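Local coordinates for acetyltransferase, GNAT family (Listeria monocytogenes str. 4b, PDB 2OH1), which probably transfers an acyl group, such as acetyl from acetyl-coenzyme A, to an acceptor not yet identified, as members of the GNAT acetyltransferase family do, at residues A[137-146]-A[165-176]; A[70-81]-A[120-128]. All coordinates share one frame; numbering follows the deposited sequence. Where two conformers were deposited one is given.

Interaction 1 (A[137-146]-A[165-176]); sequences VPFIRLDCIE and KKNGFYLYQKEL
Pro138 and Leu176 open the pairing, the Leu176 N to Pro138 O bond being 2.8 Å long, while one water donates to the carbonyls of both Val137 and Leu176 and so bridges the end of the pairing. At Phe139 the ring stacks on the Gln173 amide, planes 6° apart, offset so that the amide lies over the CD1-CE1 side, with Phe139 CD1 3.5 Å from Gln173 OE1. Ile140, on the other face of the sheet, sets CD1 against Leu176 CD1 at 3.6 Å, branched aliphatics suiting a buried site. Arg141 runs beside Gln173 and grips OE1 side-on with NE (2.8 Å) and NH2 (2.9 Å), both in the carbonyl plane. Gln173 CG sits between its backbone N and carbonyl carbon (chi1 74°), and the extended chain beyond carries the amide to the guanidinium edge; Asp101 makes a salt bridge to Arg141 NH2, which probably steadies the buried charge. Leu142 lays CD1 against Tyr172 CD2, 3.8 Å away, whereas the hydroxyl of Tyr172 bonds to Asn152. Asp143 OD2 bonds to the indole of Trp90. Beyond Cys144, Glu146 N bonds to Gly168 O at 3.0 Å. A type I' turn from Lys166 to Phe169, with Asn167 and Gly168 at positive phi, links strand 161-166 to strand 169-175, which pairs antiparallel with strand 139-145 in the C-terminal half of the mixed GNAT sheet.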
loop_
_atom_site.group_PDB
_atom_site.type_symbol
_atom_site.label_atom_id
_atom_site.label_comp_id
_atom_site.label_asym_id
_atom_site.label_seq_id
_atom_site.Cartn_x
_atom_site.Cartn_y
_atom_site.Cartn_z
ATOM N N VAL A 137 15.198 -4.636 6.267
ATOM C CA VAL A 137 14.375 -5.560 5.535
ATOM C C VAL A 137 14.765 -5.433 4.057
ATOM O O VAL A 137 14.867 -4.331 3.553
ATOM C CB VAL A 137 12.894 -5.236 5.747
ATOM C CG1 VAL A 137 12.031 -6.001 4.806
ATOM C CG2 VAL A 137 12.475 -5.525 7.200
ATOM N N PRO A 138 15.088 -6.540 3.410
ATOM C CA PRO A 138 15.692 -6.436 2.068
ATOM C C PRO A 138 14.764 -6.135 0.875
ATOM O O PRO A 138 15.259 -5.733 -0.172
ATOM C CB PRO A 138 16.342 -7.813 1.871
ATOM C CG PRO A 138 15.575 -8.727 2.751
ATOM C CD PRO A 138 15.133 -7.929 3.926
ATOM N N PHE A 139 13.437 -6.326 1.036
ATOM C CA PHE A 139 12.504 -6.165 -0.064
ATOM C C PHE A 139 11.196 -5.516 0.383
ATOM O O PHE A 139 10.715 -5.757 1.503
ATOM C CB PHE A 139 12.097 -7.513 -0.662
ATOM C CG PHE A 139 13.243 -8.370 -1.135
ATOM C CD1 PHE A 139 13.884 -8.085 -2.323
ATOM C CD2 PHE A 139 13.646 -9.459 -0.393
ATOM C CE1 PHE A 139 14.957 -8.884 -2.761
ATOM C CE2 PHE A 139 14.692 -10.266 -0.838
ATOM C CZ PHE A 139 15.337 -9.963 -2.007
ATOM N N ILE A 140 10.616 -4.728 -0.516
ATOM C CA ILE A 140 9.203 -4.360 -0.460
ATOM C C ILE A 140 8.567 -5.127 -1.628
ATOM O O ILE A 140 9.120 -5.139 -2.744
ATOM C CB ILE A 140 8.909 -2.826 -0.695
ATOM C CG1 ILE A 140 9.617 -1.897 0.284
ATOM C CG2 ILE A 140 7.376 -2.531 -0.694
ATOM C CD1 ILE A 140 9.396 -2.242 1.756
ATOM N N ARG A 141 7.413 -5.734 -1.365
ATOM C CA ARG A 141 6.719 -6.608 -2.314
ATOM C C ARG A 141 5.282 -6.232 -2.450
ATOM O O ARG A 141 4.670 -5.699 -1.524
ATOM C CB ARG A 141 6.834 -8.068 -1.897
ATOM C CG ARG A 141 8.291 -8.568 -2.066
ATOM C CD ARG A 141 8.439 -9.972 -1.545
ATOM N NE ARG A 141 9.735 -10.533 -1.913
ATOM C CZ ARG A 141 10.239 -11.623 -1.412
ATOM N NH1 ARG A 141 9.614 -12.268 -0.449
ATOM N NH2 ARG A 141 11.435 -12.028 -1.841
ATOM N N LEU A 142 4.760 -6.502 -3.629
ATOM C CA LEU A 142 3.324 -6.348 -3.831
ATOM C C LEU A 142 2.871 -7.204 -5.021
ATOM O O LEU A 142 3.681 -7.752 -5.743
ATOM C CB LEU A 142 2.951 -4.900 -4.033
ATOM C CG LEU A 142 3.615 -4.271 -5.256
ATOM C CD1 LEU A 142 2.793 -4.528 -6.544
ATOM C CD2 LEU A 142 3.885 -2.802 -5.026
ATOM N N ASP A 143 1.553 -7.388 -5.119
ATOM C CA ASP A 143 0.957 -8.120 -6.240
ATOM C C ASP A 143 -0.059 -7.221 -6.958
ATOM O O ASP A 143 -0.551 -6.252 -6.400
ATOM C CB ASP A 143 0.370 -9.432 -5.735
ATOM C CG ASP A 143 -0.703 -9.279 -4.659
ATOM O OD1 ASP A 143 -1.725 -8.581 -4.884
ATOM O OD2 ASP A 143 -0.606 -9.936 -3.564
ATOM N N CYS A 144 -0.335 -7.523 -8.223
ATOM C CA CYS A 144 -1.228 -6.686 -9.044
ATOM C C CYS A 144 -1.961 -7.613 -9.971
ATOM O O CYS A 144 -1.357 -8.465 -10.558
ATOM C CB CYS A 144 -0.432 -5.663 -9.908
ATOM S SG CYS A 144 -1.447 -4.411 -10.611
ATOM N N ILE A 145 -3.263 -7.423 -10.074
ATOM C CA ILE A 145 -4.032 -8.169 -11.034
ATOM C C ILE A 145 -3.408 -8.015 -12.451
ATOM O O ILE A 145 -3.043 -6.914 -12.859
ATOM C CB ILE A 145 -5.538 -7.688 -10.971
ATOM C CG1 ILE A 145 -6.432 -8.663 -11.689
ATOM C CG2 ILE A 145 -5.694 -6.231 -11.464
ATOM C CD1 ILE A 145 -7.926 -8.188 -11.668
ATOM N N GLU A 146 -3.288 -9.125 -13.165
ATOM C CA GLU A 146 -2.637 -9.136 -14.479
ATOM C C GLU A 146 -3.326 -8.265 -15.541
ATOM O O GLU A 146 -2.695 -7.920 -16.551
ATOM C CB GLU A 146 -2.477 -10.560 -15.005
ATOM C CG GLU A 146 -3.757 -11.228 -15.451
ATOM C CD GLU A 146 -3.525 -12.655 -15.911
ATOM O OE1 GLU A 146 -2.374 -12.988 -16.279
ATOM O OE2 GLU A 146 -4.495 -13.437 -15.912
ATOM N N LYS A 165 4.343 -14.686 -11.733
ATOM C CA LYS A 165 2.886 -14.616 -11.832
ATOM C C LYS A 165 2.267 -15.823 -11.138
ATOM O O LYS A 165 2.865 -16.915 -11.175
ATOM C CB LYS A 165 2.433 -14.520 -13.290
ATOM C CG LYS A 165 2.459 -15.794 -14.023
ATOM C CD LYS A 165 2.086 -15.632 -15.512
ATOM C CE LYS A 165 0.653 -15.200 -15.711
ATOM N NZ LYS A 165 0.200 -15.632 -17.087
ATOM N N LYS A 166 1.134 -15.605 -10.481
ATOM C CA LYS A 166 0.409 -16.708 -9.847
ATOM C C LYS A 166 -0.998 -16.268 -9.567
ATOM O O LYS A 166 -1.253 -15.107 -9.180
ATOM C CB LYS A 166 1.086 -17.163 -8.570
ATOM C CG LYS A 166 0.383 -18.355 -7.895
ATOM C CD LYS A 166 1.203 -18.972 -6.809
ATOM C CE LYS A 166 0.444 -20.070 -6.060
ATOM N NZ LYS A 166 1.275 -20.681 -4.981
ATOM N N ASN A 167 -1.940 -17.200 -9.842
ATOM C CA ASN A 167 -3.348 -16.995 -9.467
ATOM C C ASN A 167 -3.977 -15.755 -10.077
ATOM O O ASN A 167 -4.896 -15.156 -9.484
ATOM C CB ASN A 167 -3.512 -17.030 -7.949
ATOM C CG ASN A 167 -3.401 -18.455 -7.376
ATOM O OD1 ASN A 167 -3.595 -19.411 -8.098
ATOM N ND2 ASN A 167 -3.112 -18.574 -6.112
ATOM N N GLY A 168 -3.477 -15.370 -11.258
ATOM C CA GLY A 168 -3.985 -14.204 -11.951
ATOM C C GLY A 168 -3.367 -12.904 -11.554
ATOM O O GLY A 168 -3.904 -11.833 -11.917
ATOM N N PHE A 169 -2.289 -12.956 -10.741
ATOM C CA PHE A 169 -1.565 -11.770 -10.291
ATOM C C PHE A 169 -0.150 -11.734 -10.836
ATOM O O PHE A 169 0.477 -12.760 -10.954
ATOM C CB PHE A 169 -1.505 -11.682 -8.744
ATOM C CG PHE A 169 -2.845 -11.447 -8.082
ATOM C CD1 PHE A 169 -3.720 -12.512 -7.912
ATOM C CD2 PHE A 169 -3.236 -10.210 -7.703
ATOM C CE1 PHE A 169 -4.934 -12.330 -7.347
ATOM C CE2 PHE A 169 -4.468 -10.010 -7.123
ATOM C CZ PHE A 169 -5.316 -11.086 -6.944
ATOM N N TYR A 170 0.370 -10.542 -11.099
ATOM C CA TYR A 170 1.815 -10.363 -11.303
ATOM C C TYR A 170 2.443 -9.953 -9.949
ATOM O O TYR A 170 1.862 -9.216 -9.162
ATOM C CB TYR A 170 2.084 -9.299 -12.345
ATOM C CG TYR A 170 1.625 -9.638 -13.729
ATOM C CD1 TYR A 170 1.873 -10.889 -14.289
ATOM C CD2 TYR A 170 1.026 -8.681 -14.513
ATOM C CE1 TYR A 170 1.499 -11.164 -15.597
ATOM C CE2 TYR A 170 0.651 -8.922 -15.792
ATOM C CZ TYR A 170 0.878 -10.167 -16.360
ATOM O OH TYR A 170 0.494 -10.407 -17.669
ATOM N N LEU A 171 3.641 -10.449 -9.706
ATOM C CA LEU A 171 4.364 -10.201 -8.478
ATOM C C LEU A 171 5.528 -9.245 -8.759
ATOM O O LEU A 171 6.288 -9.454 -9.698
ATOM C CB LEU A 171 4.919 -11.523 -7.924
ATOM C CG LEU A 171 3.956 -12.473 -7.202
ATOM C CD1 LEU A 171 2.776 -12.967 -8.071
ATOM C CD2 LEU A 171 4.758 -13.625 -6.659
ATOM N N TYR A 172 5.697 -8.254 -7.875
ATOM C CA TYR A 172 6.716 -7.208 -8.018
ATOM C C TYR A 172 7.470 -7.075 -6.723
ATOM O O TYR A 172 6.913 -7.129 -5.640
ATOM C CB TYR A 172 6.080 -5.866 -8.334
ATOM C CG TYR A 172 5.407 -5.826 -9.698
ATOM C CD1 TYR A 172 6.114 -5.483 -10.826
ATOM C CD2 TYR A 172 4.036 -6.066 -9.835
ATOM C CE1 TYR A 172 5.509 -5.457 -12.075
ATOM C CE2 TYR A 172 3.440 -6.046 -11.069
ATOM C CZ TYR A 172 4.170 -5.734 -12.182
ATOM O OH TYR A 172 3.561 -5.659 -13.412
ATOM N N GLN A 173 8.762 -6.815 -6.833
ATOM C CA GLN A 173 9.573 -6.488 -5.659
ATOM C C GLN A 173 10.605 -5.450 -5.953
ATOM O O GLN A 173 11.070 -5.319 -7.074
ATOM C CB GLN A 173 10.213 -7.720 -5.059
ATOM C CG GLN A 173 11.331 -8.326 -5.759
ATOM C CD GLN A 173 11.987 -9.539 -5.024
ATOM O OE1 GLN A 173 11.514 -10.062 -4.012
ATOM N NE2 GLN A 173 13.060 -10.021 -5.614
ATOM N N LYS A 174 10.910 -4.710 -4.910
ATOM C CA LYS A 174 11.955 -3.722 -4.981
ATOM C C LYS A 174 12.989 -4.088 -3.923
ATOM O O LYS A 174 12.669 -4.169 -2.739
ATOM C CB LYS A 174 11.393 -2.338 -4.764
ATOM C CG LYS A 174 12.423 -1.266 -5.004
ATOM C CD LYS A 174 11.987 0.138 -4.708
ATOM C CE LYS A 174 11.142 0.719 -5.741
ATOM N NZ LYS A 174 11.267 2.217 -5.755
ATOM N N GLU A 175 14.245 -4.231 -4.321
ATOM C CA GLU A 175 15.284 -4.511 -3.366
ATOM C C GLU A 175 15.664 -3.202 -2.682
ATOM O O GLU A 175 15.796 -2.149 -3.311
ATOM C CB GLU A 175 16.477 -5.170 -4.059
ATOM C CG GLU A 175 17.366 -5.974 -3.077
ATOM C CD GLU A 175 18.276 -7.019 -3.780
ATOM O OE1 GLU A 175 18.391 -6.960 -5.032
ATOM O OE2 GLU A 175 18.867 -7.873 -3.061
ATOM N N LEU A 176 15.835 -3.233 -1.361
ATOM C CA LEU A 176 16.127 -2.051 -0.597
ATOM C C LEU A 176 17.591 -2.043 -0.221
ATOM O O LEU A 176 18.010 -2.877 0.574
ATOM C CB LEU A 176 15.322 -2.072 0.664
ATOM C CG LEU A 176 13.793 -2.091 0.479
ATOM C CD1 LEU A 176 13.021 -2.092 1.813
ATOM C CD2 LEU A 176 13.395 -0.891 -0.359
HETATM O O HOH W 1 17.389 -3.139 3.524
#

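Interaction 2 (A[70-81]-A[120-128]); sequences FETEAGALAGAM and LSKQMIYFA
Met124, a selenomethionine, lies over the ring of Phe70: its CG stands 3.6 Å from the ring centroid and only 5° off the normal, a nearly vertical CH-pi contact. Its SE is farther, 4.6 Å from the same centroid, in a Met-aromatic contact above the face. With CG anti to the carbonyl carbon (chi1 -64°) and the chain bent at its last torsion, Met124 curls its CE down to the strand, 3.5 Å from Ala80 O. Phe70 also turns its edge to the face of Phe127, the planes at 90° in an offset edge-to-face pair. Met81, also a selenomethionine, reaches from strand to helix, extended until its last torsion; its CE lies 3.2 Å from Met124 O, 3.9 Å from Ala128 CB and near the edge of the Phe127 ring. Towards the start of the helix, Leu120 CD2 rests on Ala78 CB at 3.8 Å. Small residues suit this part of the strand: Gly79, with no side chain, lets Met124 lie close, its CE near Gly79 C. Ala78 and Gly79 both face Phe70 in a classic beta bulge, their N-H groups sharing Phe70 O. No hydrogen bond joins helix to strands, so cohesion here rests on buried apolar packing, CH-pi and Met-aromatic contacts.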
loop_
_atom_site.group_PDB
_atom_site.type_symbol
_atom_site.label_atom_id
_atom_site.label_comp_id
_atom_site.label_asym_id
_atom_site.label_seq_id
_atom_site.Cartn_x
_atom_site.Cartn_y
_atom_site.Cartn_z
ATOM N N PHE A 70 -0.966 9.981 5.800
ATOM C CA PHE A 70 -0.310 11.075 5.039
ATOM C C PHE A 70 -1.297 12.230 5.113
ATOM O O PHE A 70 -2.415 12.119 4.590
ATOM C CB PHE A 70 -0.030 10.615 3.599
ATOM C CG PHE A 70 0.925 9.487 3.555
ATOM C CD1 PHE A 70 0.482 8.187 3.777
ATOM C CD2 PHE A 70 2.271 9.730 3.361
ATOM C CE1 PHE A 70 1.406 7.142 3.808
ATOM C CE2 PHE A 70 3.205 8.642 3.391
ATOM C CZ PHE A 70 2.744 7.373 3.629
ATOM N N GLU A 71 -0.911 13.284 5.831
ATOM C CA GLU A 71 -1.802 14.397 6.146
ATOM C C GLU A 71 -1.241 15.742 5.659
ATOM O O GLU A 71 -0.012 15.935 5.646
ATOM C CB GLU A 71 -2.069 14.413 7.651
ATOM C CG GLU A 71 -2.807 13.197 8.161
ATOM C CD GLU A 71 -2.869 13.150 9.693
ATOM O OE1 GLU A 71 -1.875 13.451 10.356
ATOM O OE2 GLU A 71 -3.944 12.779 10.219
ATOM N N THR A 72 -2.124 16.696 5.422
ATOM C CA THR A 72 -1.670 18.069 5.194
ATOM C C THR A 72 -1.380 18.724 6.542
ATOM O O THR A 72 -1.827 18.230 7.570
ATOM C CB THR A 72 -2.732 18.873 4.437
ATOM O OG1 THR A 72 -3.893 19.004 5.272
ATOM C CG2 THR A 72 -3.118 18.170 3.110
ATOM N N GLU A 73 -0.672 19.862 6.506
ATOM C CA GLU A 73 -0.375 20.632 7.728
ATOM C C GLU A 73 -1.648 21.016 8.467
ATOM O O GLU A 73 -1.670 21.027 9.683
ATOM C CB GLU A 73 0.453 21.883 7.416
ATOM C CG GLU A 73 0.580 22.809 8.621
ATOM N N ALA A 74 -2.720 21.294 7.743
ATOM C CA ALA A 74 -3.984 21.666 8.359
ATOM C C ALA A 74 -4.720 20.450 8.913
ATOM O O ALA A 74 -5.772 20.592 9.551
ATOM C CB ALA A 74 -4.866 22.389 7.345
ATOM N N GLY A 75 -4.229 19.250 8.610
ATOM C CA GLY A 75 -4.765 17.999 9.183
ATOM C C GLY A 75 -5.692 17.191 8.322
ATOM O O GLY A 75 -6.303 16.248 8.819
ATOM N N ALA A 76 -5.810 17.507 7.033
ATOM C CA ALA A 76 -6.632 16.696 6.119
ATOM C C ALA A 76 -5.920 15.364 5.852
ATOM O O ALA A 76 -4.714 15.366 5.703
ATOM C CB ALA A 76 -6.896 17.425 4.788
ATOM N N LEU A 77 -6.655 14.283 5.814
ATOM C CA LEU A 77 -6.081 12.990 5.495
ATOM C C LEU A 77 -6.021 12.863 3.981
ATOM O O LEU A 77 -7.041 12.737 3.313
ATOM C CB LEU A 77 -6.933 11.866 6.063
ATOM C CG LEU A 77 -6.380 10.436 5.930
ATOM C CD1 LEU A 77 -4.972 10.299 6.488
ATOM C CD2 LEU A 77 -7.362 9.367 6.543
ATOM N N ALA A 78 -4.810 12.947 3.432
ATOM C CA ALA A 78 -4.559 12.803 1.989
ATOM C C ALA A 78 -4.433 11.393 1.492
ATOM O O ALA A 78 -4.782 11.077 0.371
ATOM C CB ALA A 78 -3.272 13.584 1.582
ATOM N N GLY A 79 -3.873 10.517 2.318
ATOM C CA GLY A 79 -3.727 9.128 1.944
ATOM C C GLY A 79 -3.455 8.244 3.134
ATOM O O GLY A 79 -3.098 8.738 4.231
ATOM N N ALA A 80 -3.669 6.954 2.933
ATOM C CA ALA A 80 -3.344 5.947 3.925
ATOM C C ALA A 80 -2.834 4.727 3.229
ATOM O O ALA A 80 -3.346 4.370 2.162
ATOM C CB ALA A 80 -4.568 5.630 4.806
HETATM N N MSE A 81 -1.892 4.065 3.857
HETATM C CA MSE A 81 -1.263 2.905 3.323
HETATM C C MSE A 81 -1.272 1.767 4.339
HETATM O O MSE A 81 -0.885 1.974 5.492
HETATM C CB MSE A 81 0.138 3.248 2.961
HETATM C CG MSE A 81 0.947 2.110 2.418
HETATM SE SE MSE A 81 2.665 2.570 1.659
HETATM C CE MSE A 81 3.420 3.277 3.224
ATOM N N LEU A 120 1.047 10.922 -5.350
ATOM C CA LEU A 120 1.250 10.760 -3.931
ATOM C C LEU A 120 1.607 9.298 -3.563
ATOM O O LEU A 120 2.401 9.090 -2.652
ATOM C CB LEU A 120 -0.002 11.281 -3.179
ATOM C CG LEU A 120 0.083 11.269 -1.650
ATOM C CD1 LEU A 120 1.141 12.213 -1.174
ATOM C CD2 LEU A 120 -1.324 11.600 -1.025
ATOM N N SER A 121 1.056 8.335 -4.308
ATOM C CA SER A 121 1.328 6.918 -4.047
ATOM C C SER A 121 2.821 6.639 -4.170
ATOM O O SER A 121 3.303 5.778 -3.471
ATOM C CB SER A 121 0.502 6.011 -4.980
ATOM O OG SER A 121 0.737 6.355 -6.323
ATOM N N LYS A 122 3.531 7.329 -5.057
ATOM C CA LYS A 122 4.976 7.086 -5.219
ATOM C C LYS A 122 5.686 7.428 -3.920
ATOM O O LYS A 122 6.571 6.715 -3.466
ATOM C CB LYS A 122 5.542 7.936 -6.343
ATOM C CG LYS A 122 7.034 7.707 -6.595
ATOM C CD LYS A 122 7.527 8.541 -7.744
ATOM C CE LYS A 122 8.847 8.019 -8.322
ATOM N NZ LYS A 122 9.375 8.953 -9.356
ATOM N N GLN A 123 5.300 8.534 -3.295
ATOM C CA GLN A 123 5.912 8.968 -2.064
ATOM C C GLN A 123 5.460 8.112 -0.879
ATOM O O GLN A 123 6.215 7.944 0.085
ATOM C CB GLN A 123 5.626 10.447 -1.767
ATOM C CG GLN A 123 6.012 11.413 -2.864
ATOM C CD GLN A 123 7.430 11.189 -3.370
ATOM O OE1 GLN A 123 8.346 11.010 -2.583
ATOM N NE2 GLN A 123 7.599 11.172 -4.691
HETATM N N MSE A 124 4.213 7.620 -0.908
HETATM C CA MSE A 124 3.742 6.693 0.118
HETATM C C MSE A 124 4.593 5.412 0.104
HETATM O O MSE A 124 5.093 4.950 1.125
HETATM C CB MSE A 124 2.266 6.395 -0.059
HETATM C CG MSE A 124 1.481 7.645 0.135
HETATM SE SE MSE A 124 -0.354 7.657 -0.425
HETATM C CE MSE A 124 -0.795 6.401 0.773
ATOM N N ILE A 125 4.795 4.854 -1.095
ATOM C CA ILE A 125 5.627 3.657 -1.213
ATOM C C ILE A 125 7.083 3.981 -0.808
ATOM O O ILE A 125 7.708 3.179 -0.107
ATOM C CB ILE A 125 5.572 3.150 -2.637
ATOM C CG1 ILE A 125 4.159 2.659 -2.947
ATOM C CG2 ILE A 125 6.654 2.017 -2.893
ATOM C CD1 ILE A 125 3.927 2.330 -4.376
ATOM N N TYR A 126 7.625 5.119 -1.200
ATOM C CA TYR A 126 8.964 5.538 -0.807
ATOM C C TYR A 126 9.133 5.556 0.715
ATOM O O TYR A 126 10.203 5.208 1.267
ATOM C CB TYR A 126 9.264 6.907 -1.381
ATOM C CG TYR A 126 10.670 7.377 -1.076
ATOM C CD1 TYR A 126 11.780 6.699 -1.583
ATOM C CD2 TYR A 126 10.894 8.501 -0.272
ATOM C CE1 TYR A 126 13.074 7.125 -1.310
ATOM C CE2 TYR A 126 12.185 8.941 0.003
ATOM C CZ TYR A 126 13.267 8.245 -0.516
ATOM O OH TYR A 126 14.562 8.667 -0.231
ATOM N N PHE A 127 8.090 5.981 1.429
ATOM C CA PHE A 127 8.135 5.939 2.878
ATOM C C PHE A 127 8.300 4.474 3.407
ATOM O O PHE A 127 9.070 4.217 4.328
ATOM C CB PHE A 127 6.888 6.648 3.465
ATOM C CG PHE A 127 6.790 6.555 4.913
ATOM C CD1 PHE A 127 7.519 7.417 5.720
ATOM C CD2 PHE A 127 6.028 5.565 5.504
ATOM C CE1 PHE A 127 7.432 7.304 7.114
ATOM C CE2 PHE A 127 5.919 5.464 6.872
ATOM C CZ PHE A 127 6.616 6.310 7.682
ATOM N N ALA A 128 7.586 3.538 2.792
ATOM C CA ALA A 128 7.690 2.113 3.148
ATOM C C ALA A 128 9.142 1.629 2.886
ATOM O O ALA A 128 9.678 0.836 3.675
ATOM C CB ALA A 128 6.641 1.252 2.381
#

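How the interactions relate
Interaction 2 comes first along the chain and closes before interaction 1 opens; helix 120-134 is followed, after a short loop, by strand 139-145. Their centres lie about 21 Å apart, on opposite sides of the chain's centre, yet both belong to one mixed sheet. In interaction 2 the helix packs on the hairpin of strands 67-71 and 77-84; interaction 1 pairs strands farther across the sheet, with strand 103-111 lying between strands 77-84 and 139-145. The two meet where Ile140 CD1 packs 3.6 Å from Ala128 O. Helix-on-sheet packing and strand pairing thus join the N-terminal and C-terminal parts of the acetyltransferase into a single fold.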